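Local structure of trans-isoprenyl diphosphate synthase (Caulobacter crescentus, 3OYR) at residues L259-E272 against L296-L309. The protein probably makes octaprenyl diphosphate, the side-chain precursor of isoprenoid quinones, by metal-dependent condensation of isopentenyl diphosphate with an allylic diphosphate. Residues are numbered along the deposited sequence; the frame is centred on the assembly and turned at random.
Sequences LPLLLAIARSGPRE and LIIGSGALDATLDL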
ATOM      1  N   LEU B 259      26.289  -1.248   1.809  1.00 35.31           N
ATOM      2  CA  LEU B 259      27.599  -0.723   1.492  1.00 40.58           C
ATOM      3  C   LEU B 259      28.662  -0.779   2.623  1.00 42.76           C
ATOM      4  O   LEU B 259      29.772  -1.215   2.346  1.00 41.86           O
ATOM      5  CB  LEU B 259      27.494   0.675   0.872  1.00 39.87           C
ATOM      6  CG  LEU B 259      28.769   1.202   0.222  1.00 36.84           C
ATOM      7  CD1 LEU B 259      29.072   0.413  -1.048  1.00 32.78           C
ATOM      8  CD2 LEU B 259      28.664   2.687  -0.042  1.00 35.43           C
ATOM      9  N   PRO B 260      28.337  -0.367   3.883  1.00 45.12           N
ATOM     10  CA  PRO B 260      29.409  -0.462   4.897  1.00 46.56           C
ATOM     11  C   PRO B 260      30.003  -1.867   5.010  1.00 49.31           C
ATOM     12  O   PRO B 260      31.230  -2.011   5.094  1.00 50.23           O
ATOM     13  CB  PRO B 260      28.707  -0.092   6.203  1.00 46.52           C
ATOM     14  CG  PRO B 260      27.551   0.723   5.800  1.00 49.52           C
ATOM     15  CD  PRO B 260      27.124   0.266   4.442  1.00 46.02           C
ATOM     16  N   LEU B 261      29.135  -2.878   4.966  1.00 48.14           N
ATOM     17  CA  LEU B 261      29.533  -4.286   4.986  1.00 48.35           C
ATOM     18  C   LEU B 261      30.339  -4.693   3.753  1.00 49.99           C
ATOM     19  O   LEU B 261      31.370  -5.369   3.868  1.00 47.93           O
ATOM     20  CB  LEU B 261      28.297  -5.183   5.112  1.00 48.79           C
ATOM     21  CG  LEU B 261      28.563  -6.690   5.071  1.00 52.21           C
ATOM     22  CD1 LEU B 261      29.363  -7.071   6.291  1.00 48.99           C
ATOM     23  CD2 LEU B 261      27.280  -7.512   4.975  1.00 54.20           C
ATOM     24  N   LEU B 262      29.858  -4.284   2.584  1.00 45.10           N
ATOM     25  CA  LEU B 262      30.518  -4.573   1.316  1.00 50.58           C
ATOM     26  C   LEU B 262      31.930  -3.980   1.247  1.00 53.36           C
ATOM     27  O   LEU B 262      32.877  -4.650   0.800  1.00 53.22           O
ATOM     28  CB  LEU B 262      29.682  -4.047   0.146  1.00 50.61           C
ATOM     29  CG  LEU B 262      28.325  -4.675  -0.187  1.00 49.20           C
ATOM     30  CD1 LEU B 262      27.715  -3.966  -1.411  1.00 46.68           C
ATOM     31  CD2 LEU B 262      28.454  -6.166  -0.450  1.00 49.84           C
ATOM     32  N   LEU B 263      32.059  -2.733   1.696  1.00 48.97           N
ATOM     33  CA  LEU B 263      33.330  -2.036   1.692  1.00 45.55           C
ATOM     34  C   LEU B 263      34.298  -2.664   2.684  1.00 53.22           C
ATOM     35  O   LEU B 263      35.466  -2.838   2.351  1.00 48.90           O
ATOM     36  CB  LEU B 263      33.153  -0.547   1.987  1.00 48.59           C
ATOM     37  CG  LEU B 263      32.494   0.342   0.920  1.00 49.31           C
ATOM     38  CD1 LEU B 263      32.296   1.765   1.457  1.00 44.67           C
ATOM     39  CD2 LEU B 263      33.296   0.361  -0.387  1.00 52.30           C
ATOM     40  N   ALA B 264      33.799  -3.016   3.874  1.00 51.24           N
ATOM     41  CA  ALA B 264      34.590  -3.695   4.905  1.00 56.49           C
ATOM     42  C   ALA B 264      35.107  -5.048   4.464  1.00 59.31           C
ATOM     43  O   ALA B 264      36.265  -5.370   4.719  1.00 62.26           O
ATOM     44  CB  ALA B 264      33.793  -3.855   6.167  1.00 54.76           C
ATOM     45  N   ILE B 265      34.243  -5.838   3.826  1.00 63.28           N
ATOM     46  CA  ILE B 265      34.633  -7.110   3.214  1.00 66.04           C
ATOM     47  C   ILE B 265      35.796  -6.891   2.233  1.00 70.93           C
ATOM     48  O   ILE B 265      36.774  -7.644   2.249  1.00 76.52           O
ATOM     49  CB  ILE B 265      33.425  -7.819   2.523  1.00 64.71           C
ATOM     50  CG1 ILE B 265      32.459  -8.387   3.572  1.00 55.45           C
ATOM     51  CG2 ILE B 265      33.886  -8.938   1.586  1.00 67.32           C
ATOM     52  CD1 ILE B 265      31.141  -8.878   2.995  1.00 46.49           C
ATOM     53  N   ALA B 266      35.702  -5.829   1.434  1.00 71.58           N
ATOM     54  CA  ALA B 266      36.730  -5.481   0.453  1.00 75.18           C
ATOM     55  C   ALA B 266      38.078  -5.059   1.060  1.00 77.28           C
ATOM     56  O   ALA B 266      39.121  -5.295   0.448  1.00 81.90           O
ATOM     57  CB  ALA B 266      36.212  -4.416  -0.520  1.00 74.26           C
ATOM     58  N   ARG B 267      38.069  -4.444   2.242  1.00 77.21           N
ATOM     59  CA  ARG B 267      39.330  -4.096   2.914  1.00 79.91           C
ATOM     60  C   ARG B 267      39.884  -5.257   3.751  1.00 82.23           C
ATOM     61  O   ARG B 267      41.075  -5.272   4.060  1.00 80.82           O
ATOM     62  CB  ARG B 267      39.214  -2.845   3.812  1.00 77.46           C
ATOM     63  CG  ARG B 267      37.963  -2.007   3.664  1.00 76.72           C
ATOM     64  CD  ARG B 267      38.104  -0.839   2.701  1.00 72.27           C
ATOM     65  NE  ARG B 267      38.279   0.419   3.427  1.00 77.32           N
ATOM     66  CZ  ARG B 267      37.871   1.614   3.003  1.00 72.20           C
ATOM     67  NH1 ARG B 267      38.095   2.690   3.751  1.00 64.55           N
ATOM     68  NH2 ARG B 267      37.239   1.739   1.838  1.00 66.67           N
ATOM     69  N   SER B 268      39.028  -6.222   4.100  1.00 87.29           N
ATOM     70  CA  SER B 268      39.339  -7.262   5.108  1.00 93.55           C
ATOM     71  C   SER B 268      40.375  -8.319   4.723  1.00 97.38           C
ATOM     72  O   SER B 268      40.915  -9.013   5.594  1.00 98.01           O
ATOM     73  CB  SER B 268      38.058  -7.967   5.576  1.00 92.38           C
ATOM     74  OG  SER B 268      37.464  -7.278   6.663  1.00 91.73           O
ATOM     75  N   GLY B 269      40.640  -8.443   3.424  1.00100.77           N
ATOM     76  CA  GLY B 269      41.591  -9.426   2.915  1.00104.91           C
ATOM     77  C   GLY B 269      41.036 -10.841   2.937  1.00108.28           C
ATOM     78  O   GLY B 269      39.830 -11.035   3.121  1.00108.98           O
ATOM     79  N   PRO B 270      41.917 -11.846   2.756  1.00109.58           N
ATOM     80  CA  PRO B 270      41.475 -13.241   2.683  1.00107.71           C
ATOM     81  C   PRO B 270      41.086 -13.847   4.033  1.00106.08           C
ATOM     82  O   PRO B 270      40.340 -14.824   4.065  1.00106.45           O
ATOM     83  CB  PRO B 270      42.700 -13.968   2.114  1.00108.56           C
ATOM     84  CG  PRO B 270      43.866 -13.131   2.518  1.00110.43           C
ATOM     85  CD  PRO B 270      43.376 -11.711   2.559  1.00110.39           C
ATOM     86  N   ARG B 271      41.562 -13.252   5.124  1.00104.57           N
ATOM     87  CA  ARG B 271      41.487 -13.866   6.450  1.00104.30           C
ATOM     88  C   ARG B 271      40.083 -13.902   7.075  1.00101.73           C
ATOM     89  O   ARG B 271      39.804 -14.743   7.932  1.00100.71           O
ATOM     90  CB  ARG B 271      42.496 -13.189   7.388  1.00105.49           C
ATOM     91  CG  ARG B 271      43.345 -14.160   8.210  1.00110.49           C
ATOM     92  CD  ARG B 271      42.739 -14.410   9.578  1.00116.55           C
ATOM     93  NE  ARG B 271      42.872 -13.236  10.441  1.00121.86           N
ATOM     94  CZ  ARG B 271      41.977 -12.860  11.352  1.00123.55           C
ATOM     95  NH1 ARG B 271      40.855 -13.553  11.527  1.00126.54           N
ATOM     96  NH2 ARG B 271      42.197 -11.775  12.083  1.00120.05           N
ATOM     97  N   GLU B 272      39.198 -13.013   6.627  1.00 99.36           N
ATOM     98  CA  GLU B 272      37.863 -12.874   7.226  1.00 95.55           C
ATOM     99  C   GLU B 272      36.723 -13.501   6.416  1.00 91.41           C
ATOM    100  O   GLU B 272      35.584 -13.523   6.873  1.00 87.83           O
ATOM    101  CB  GLU B 272      37.545 -11.396   7.492  1.00 96.07           C
ATOM    102  CG  GLU B 272      38.646 -10.608   8.199  1.00 97.01           C
ATOM    103  CD  GLU B 272      38.805 -10.964   9.666  1.00 97.67           C
ATOM    104  OE1 GLU B 272      39.883 -10.669  10.221  1.00101.57           O
ATOM    105  OE2 GLU B 272      37.866 -11.527  10.268  1.00 97.46           O
ATOM    106  N   LEU B 296      35.006  -4.414  12.789  1.00 58.93           N
ATOM    107  CA  LEU B 296      35.611  -4.541  11.457  1.00 61.05           C
ATOM    108  C   LEU B 296      35.111  -3.515  10.442  1.00 62.02           C
ATOM    109  O   LEU B 296      35.794  -3.245   9.457  1.00 62.11           O
ATOM    110  CB  LEU B 296      35.385  -5.946  10.890  1.00 62.39           C
ATOM    111  CG  LEU B 296      36.469  -6.992  11.159  1.00 72.57           C
ATOM    112  CD1 LEU B 296      35.868  -8.390  11.167  1.00 73.96           C
ATOM    113  CD2 LEU B 296      37.614  -6.894  10.143  1.00 72.38           C
ATOM    114  N   ILE B 297      33.914  -2.971  10.665  1.00 59.81           N
ATOM    115  CA  ILE B 297      33.367  -1.929   9.785  1.00 52.95           C
ATOM    116  C   ILE B 297      33.909  -0.531  10.144  1.00 52.21           C
ATOM    117  O   ILE B 297      34.227   0.264   9.242  1.00 51.12           O
ATOM    118  CB  ILE B 297      31.805  -2.035   9.626  1.00 48.95           C
ATOM    119  CG1 ILE B 297      31.486  -3.134   8.609  1.00 51.40           C
ATOM    120  CG2 ILE B 297      31.180  -0.705   9.158  1.00 36.70           C
ATOM    121  CD1 ILE B 297      30.350  -4.048   8.950  1.00 62.48           C
ATOM    122  N   ILE B 298      34.034  -0.244  11.446  1.00 52.43           N
ATOM    123  CA  ILE B 298      34.621   1.029  11.902  1.00 56.13           C
ATOM    124  C   ILE B 298      36.112   1.053  11.563  1.00 58.48           C
ATOM    125  O   ILE B 298      36.572   1.915  10.809  1.00 54.82           O
ATOM    126  CB  ILE B 298      34.410   1.310  13.419  1.00 59.66           C
ATOM    127  CG1 ILE B 298      32.915   1.406  13.760  1.00 60.87           C
ATOM    128  CG2 ILE B 298      35.135   2.610  13.843  1.00 56.06           C
ATOM    129  CD1 ILE B 298      32.594   1.582  15.261  1.00 54.72           C
ATOM    130  N   GLY B 299      36.837   0.070  12.088  1.00 63.05           N
ATOM    131  CA  GLY B 299      38.288   0.000  11.957  1.00 61.22           C
ATOM    132  C   GLY B 299      38.860  -0.014  10.553  1.00 61.63           C
ATOM    133  O   GLY B 299      39.888   0.621  10.295  1.00 61.11           O
ATOM    134  N   SER B 300      38.189  -0.714   9.639  1.00 58.35           N
ATOM    135  CA  SER B 300      38.615  -0.746   8.239  1.00 56.80           C
ATOM    136  C   SER B 300      38.336   0.569   7.496  1.00 53.80           C
ATOM    137  O   SER B 300      38.665   0.695   6.317  1.00 56.04           O
ATOM    138  CB  SER B 300      37.960  -1.911   7.497  1.00 57.14           C
ATOM    139  OG  SER B 300      36.558  -1.723   7.416  1.00 55.43           O
ATOM    140  N   GLY B 301      37.729   1.538   8.182  1.00 53.26           N
ATOM    141  CA  GLY B 301      37.379   2.828   7.581  1.00 50.60           C
ATOM    142  C   GLY B 301      36.170   2.754   6.661  1.00 49.02           C
ATOM    143  O   GLY B 301      35.894   3.698   5.916  1.00 50.99           O
ATOM    144  N   ALA B 302      35.449   1.632   6.722  1.00 47.04           N
ATOM    145  CA  ALA B 302      34.326   1.362   5.831  1.00 44.83           C
ATOM    146  C   ALA B 302      33.134   2.237   6.163  1.00 44.94           C
ATOM    147  O   ALA B 302      32.414   2.659   5.265  1.00 46.54           O
ATOM    148  CB  ALA B 302      33.937  -0.085   5.888  1.00 41.82           C
ATOM    149  N   LEU B 303      32.932   2.491   7.454  1.00 45.10           N
ATOM    150  CA  LEU B 303      31.964   3.472   7.918  1.00 47.56           C
ATOM    151  C   LEU B 303      32.302   4.870   7.383  1.00 50.88           C
ATOM    152  O   LEU B 303      31.416   5.578   6.896  1.00 50.34           O
ATOM    153  CB  LEU B 303      31.899   3.468   9.446  1.00 48.70           C
ATOM    154  CG  LEU B 303      30.723   4.149  10.166  1.00 61.85           C
ATOM    155  CD1 LEU B 303      30.260   3.296  11.337  1.00 61.08           C
ATOM    156  CD2 LEU B 303      31.053   5.577  10.634  1.00 61.13           C
ATOM    157  N   ASP B 304      33.577   5.253   7.453  1.00 50.50           N
ATOM    158  CA  ASP B 304      33.999   6.578   6.990  1.00 52.61           C
ATOM    159  C   ASP B 304      33.816   6.773   5.495  1.00 43.87           C
ATOM    160  O   ASP B 304      33.349   7.825   5.062  1.00 47.32           O
ATOM    161  CB  ASP B 304      35.442   6.889   7.406  1.00 55.93           C
ATOM    162  CG  ASP B 304      35.557   7.261   8.876  1.00 73.50           C
ATOM    163  OD1 ASP B 304      36.581   6.897   9.499  1.00 86.16           O
ATOM    164  OD2 ASP B 304      34.626   7.910   9.413  1.00 79.98           O
ATOM    165  N   ALA B 305      34.180   5.754   4.721  1.00 37.27           N
ATOM    166  CA  ALA B 305      34.045   5.777   3.261  1.00 37.37           C
ATOM    167  C   ALA B 305      32.570   5.893   2.794  1.00 37.44           C
ATOM    168  O   ALA B 305      32.282   6.589   1.819  1.00 41.59           O
ATOM    169  CB  ALA B 305      34.724   4.557   2.641  1.00 29.33           C
ATOM    170  N   THR B 306      31.659   5.229   3.509  1.00 40.79           N
ATOM    171  CA  THR B 306      30.207   5.347   3.306  1.00 32.74           C
ATOM    172  C   THR B 306      29.736   6.794   3.477  1.00 37.28           C
ATOM    173  O   THR B 306      29.022   7.341   2.613  1.00 32.57           O
ATOM    174  CB  THR B 306      29.443   4.433   4.295  1.00 39.26           C
ATOM    175  OG1 THR B 306      29.869   3.077   4.120  1.00 34.41           O
ATOM    176  CG2 THR B 306      27.928   4.498   4.059  1.00 37.03           C
ATOM    177  N   LEU B 307      30.164   7.412   4.577  1.00 36.14           N
ATOM    178  CA  LEU B 307      29.841   8.808   4.867  1.00 36.79           C
ATOM    179  C   LEU B 307      30.507   9.818   3.931  1.00 33.84           C
ATOM    180  O   LEU B 307      29.939  10.895   3.691  1.00 30.98           O
ATOM    181  CB  LEU B 307      30.088   9.150   6.349  1.00 37.13           C
ATOM    182  CG  LEU B 307      29.261   8.377   7.402  1.00 41.37           C
ATOM    183  CD1 LEU B 307      29.672   8.756   8.830  1.00 40.67           C
ATOM    184  CD2 LEU B 307      27.751   8.556   7.233  1.00 39.08           C
ATOM    185  N   ASP B 308      31.683   9.470   3.395  1.00 35.00           N
ATOM    186  CA  ASP B 308      32.333  10.261   2.324  1.00 36.30           C
ATOM    187  C   ASP B 308      31.460  10.293   1.076  1.00 27.56           C
ATOM    188  O   ASP B 308      31.302  11.339   0.424  1.00 33.99           O
ATOM    189  CB  ASP B 308      33.703   9.685   1.927  1.00 38.75           C
ATOM    190  CG  ASP B 308      34.796   9.949   2.966  1.00 51.43           C
ATOM    191  OD1 ASP B 308      35.791   9.185   2.976  1.00 58.94           O
ATOM    192  OD2 ASP B 308      34.674  10.897   3.771  1.00 49.34           O
ATOM    193  N   LEU B 309      30.899   9.142   0.741  1.00 30.08           N
ATOM    194  CA  LEU B 309      30.001   9.043  -0.399  1.00 32.12           C
ATOM    195  C   LEU B 309      28.698   9.802  -0.103  1.00 29.24           C
ATOM    196  O   LEU B 309      28.202  10.544  -0.947  1.00 33.16           O
ATOM    197  CB  LEU B 309      29.735   7.576  -0.754  1.00 29.32           C
ATOM    198  CG  LEU B 309      28.874   7.291  -1.996  1.00 31.94           C
ATOM    199  CD1 LEU B 309      29.429   7.980  -3.246  1.00 28.56           C
ATOM    200  CD2 LEU B 309      28.721   5.785  -2.238  1.00 31.23           C
TER
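Ala264 and Ala302 mark the closest backbone approach, their CA atoms 5.1 Å apart, and the methyl-sized side chains let helices 259-267 and 302-309 approach to 8.5 Å between short-segment axes, with 128° between their N-to-C directions. Apolar packing spreads from here. Ile297 CG1 lies anti to its carbonyl carbon (chi1 -80°), which places it against Ala264 CB at 3.4 Å, tighter than ordinary carbon contact. CD1 of Ile297 reaches Leu261, and CG2 meets Pro260 CB. Leu263 lays CD1 against Ala305 CB and Thr306 OG1, and Leu259 CD2 touches Leu309 CD2 at 3.8 Å, the two side chains crossing nearly at right angles.

Polar linkage is concentrated on Arg267. Its chain bends at chi2 and chi3, bringing NE to 2.9 Å from Ser300 O with an N-H...O angle of 148°; a weak second bond runs from NH1 to the same oxygen.

Interface hydroxyls hydrogen-bond to carbonyls of their own segments. Ser300 OG donates to Leu296 O at 2.7 Å, in the carbonyl plane, and Thr306 OG1 bonds Ala302 O from the face opposite to Thr306 N, leaving OG1 3.7 Å from Pro260 CG.

Arg267 thus bonds to the carbonyl just before Gly301, which, with positive phi, closes helix 287-299 in a Schellman motif and sits at the N-cap position of the next helix. Helices 181-206 and 211-238 flank the contact, and the Pro260 and Asp236 side chains lie about 7 Å apart; Asp236 is a calcium ligand of this protein, though no calcium is bound to it in this chain. This is peripheral helix-helix packing beside the metal site of the all-helical isoprenoid synthase fold.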